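Local atomic coordinates of phosphothreonine lyase ospF (Shigella flexneri, PDB entry 3I0U), a protein that probably acts as a phosphothreonine lyase, a secreted type III effector that eliminates phosphate from phosphothreonine in host proteins. Residues A[81-86]-A[128-133]. Sequence-based numbering, arbitrary orientation.
Sequences KFHISI and IGAQFT
Ile84 and Phe132 face each other as an antiparallel hydrogen-bonded pair, and regular pairing between the two segments ends here: Ile84 N reaches Phe132 O at 2.9 Å, whereas Ile84 O takes only weak bonds, from both Gln131 N and Phe132 N. Two residues opposite one identify a classic beta bulge where strand 132-137 begins. Beyond it side chains replace backbone pairing. Gln131, bent at chi2 (98°), swings its carboxamide alongside the backbone of Ile86; Gln131 OE1 accepts from Ile86 N at 3.0 Å, nearly straight at 169°, while Gln131 NE2 donates to Ile86 O at 2.8 Å, tilted out of the carbonyl plane. One carboxamide thus bonds both the N-H and the C=O of Ile86, and Ser85 OG accepts a hydrogen bond from Ala130 N at 2.6 Å.

Packing is tight on the Ile84–Phe132 face. Phe132 CB sits 3.7 Å from Ile84 CB, Phe132 CE2 meets Ile86 CG1, and helices 91-102 and 147-166 both pack on Ile84, while Ile86 lies against the first. On the other face, His83 and Thr133 lie side by side in looser contact: the bond between His83 ND1 and Thr133 OG1 is weak at 3.4 Å. His83 and Lys81 are partly exposed, and Lys81 NZ forms a salt bridge with Glu192. The chemistry implies an apolar, helix-backed face joining neighbouring strands of the antiparallel sheet, with amide and hydroxyl bonds continuing their pairing past the bulge.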
loop_
_atom_site.group_PDB
_atom_site.type_symbol
_atom_site.label_atom_id
_atom_site.label_comp_id
_atom_site.label_asym_id
_atom_site.label_seq_id
_atom_site.Cartn_x
_atom_site.Cartn_y
_atom_site.Cartn_z
ATOM N N LYS A 81 -3.413 -5.843 -4.212
ATOM C CA LYS A 81 -3.331 -4.422 -3.854
ATOM C C LYS A 81 -4.168 -4.023 -2.640
ATOM O O LYS A 81 -5.157 -4.680 -2.313
ATOM C CB LYS A 81 -3.682 -3.529 -5.056
ATOM C CG LYS A 81 -5.140 -3.536 -5.447
ATOM C CD LYS A 81 -5.354 -2.659 -6.691
ATOM C CE LYS A 81 -6.731 -2.902 -7.278
ATOM N NZ LYS A 81 -6.799 -2.426 -8.656
ATOM N N PHE A 82 -3.783 -2.905 -2.016
ATOM C CA PHE A 82 -4.488 -2.336 -0.904
ATOM C C PHE A 82 -4.899 -0.915 -1.205
ATOM O O PHE A 82 -4.192 -0.187 -1.898
ATOM C CB PHE A 82 -3.572 -2.261 0.296
ATOM C CG PHE A 82 -3.034 -3.588 0.736
ATOM C CD1 PHE A 82 -3.767 -4.382 1.599
ATOM C CD2 PHE A 82 -1.776 -4.032 0.304
ATOM C CE1 PHE A 82 -3.282 -5.585 1.988
ATOM C CE2 PHE A 82 -1.282 -5.242 0.686
ATOM C CZ PHE A 82 -2.016 -6.029 1.525
ATOM N N HIS A 83 -6.016 -0.499 -0.628
ATOM C CA HIS A 83 -6.422 0.877 -0.696
ATOM C C HIS A 83 -6.298 1.405 0.711
ATOM O O HIS A 83 -6.392 0.624 1.656
ATOM C CB HIS A 83 -7.863 0.983 -1.195
ATOM C CG HIS A 83 -8.060 0.470 -2.589
ATOM N ND1 HIS A 83 -7.581 1.132 -3.702
ATOM C CD2 HIS A 83 -8.700 -0.629 -3.057
ATOM C CE1 HIS A 83 -7.928 0.467 -4.791
ATOM N NE2 HIS A 83 -8.597 -0.610 -4.423
ATOM N N ILE A 84 -6.076 2.715 0.859
ATOM C CA ILE A 84 -6.211 3.358 2.170
ATOM C C ILE A 84 -7.312 4.365 1.971
ATOM O O ILE A 84 -7.261 5.122 1.031
ATOM C CB ILE A 84 -4.946 4.088 2.618
ATOM C CG1 ILE A 84 -3.695 3.209 2.446
ATOM C CG2 ILE A 84 -5.068 4.522 4.073
ATOM C CD1 ILE A 84 -2.405 3.920 2.852
ATOM N N SER A 85 -8.313 4.353 2.844
ATOM C CA SER A 85 -9.512 5.205 2.748
ATOM C C SER A 85 -9.610 6.227 3.913
ATOM O O SER A 85 -9.664 5.852 5.110
ATOM C CB SER A 85 -10.770 4.327 2.707
ATOM O OG SER A 85 -10.972 3.719 1.426
ATOM N N ILE A 86 -9.596 7.513 3.539
ATOM C CA ILE A 86 -9.537 8.606 4.480
ATOM C C ILE A 86 -10.782 9.453 4.221
ATOM O O ILE A 86 -11.310 9.443 3.095
ATOM C CB ILE A 86 -8.259 9.434 4.248
ATOM C CG1 ILE A 86 -7.016 8.530 4.127
ATOM C CG2 ILE A 86 -8.092 10.553 5.307
ATOM C CD1 ILE A 86 -6.690 7.646 5.373
ATOM N N ILE A 128 -14.081 10.157 -2.054
ATOM C CA ILE A 128 -14.754 9.819 -0.780
ATOM C C ILE A 128 -14.031 8.701 0.025
ATOM O O ILE A 128 -14.204 8.571 1.254
ATOM C CB ILE A 128 -16.276 9.468 -1.006
ATOM C CG1 ILE A 128 -17.087 9.617 0.284
ATOM C CG2 ILE A 128 -16.480 8.058 -1.581
ATOM C CD1 ILE A 128 -18.605 9.662 0.081
ATOM N N GLY A 129 -13.234 7.892 -0.664
ATOM C CA GLY A 129 -12.508 6.769 -0.050
ATOM C C GLY A 129 -11.483 6.282 -1.043
ATOM O O GLY A 129 -11.376 6.845 -2.090
ATOM N N ALA A 130 -10.711 5.251 -0.717
ATOM C CA ALA A 130 -9.699 4.678 -1.628
ATOM C C ALA A 130 -8.730 5.671 -2.284
ATOM O O ALA A 130 -8.431 5.552 -3.460
ATOM C CB ALA A 130 -10.371 3.840 -2.679
ATOM N N GLN A 131 -8.246 6.648 -1.528
ATOM C CA GLN A 131 -7.459 7.744 -2.108
ATOM C C GLN A 131 -5.993 7.348 -2.292
ATOM O O GLN A 131 -5.291 7.996 -3.034
ATOM C CB GLN A 131 -7.563 9.002 -1.240
ATOM C CG GLN A 131 -8.940 9.573 -1.178
ATOM C CD GLN A 131 -9.679 9.172 0.038
ATOM O OE1 GLN A 131 -9.312 8.182 0.677
ATOM N NE2 GLN A 131 -10.766 9.921 0.384
ATOM N N PHE A 132 -5.559 6.292 -1.613
ATOM C CA PHE A 132 -4.218 5.722 -1.778
ATOM C C PHE A 132 -4.424 4.316 -2.289
ATOM O O PHE A 132 -5.305 3.618 -1.779
ATOM C CB PHE A 132 -3.465 5.551 -0.432
ATOM C CG PHE A 132 -3.259 6.824 0.368
ATOM C CD1 PHE A 132 -1.977 7.318 0.560
ATOM C CD2 PHE A 132 -4.339 7.495 0.969
ATOM C CE1 PHE A 132 -1.767 8.506 1.328
ATOM C CE2 PHE A 132 -4.167 8.683 1.718
ATOM C CZ PHE A 132 -2.892 9.196 1.907
ATOM N N THR A 133 -3.617 3.900 -3.270
ATOM C CA THR A 133 -3.581 2.526 -3.753
ATOM C C THR A 133 -2.142 2.119 -3.622
ATOM O O THR A 133 -1.255 2.899 -3.980
ATOM C CB THR A 133 -3.997 2.359 -5.191
ATOM O OG1 THR A 133 -5.265 2.990 -5.393
ATOM C CG2 THR A 133 -4.143 0.890 -5.526
#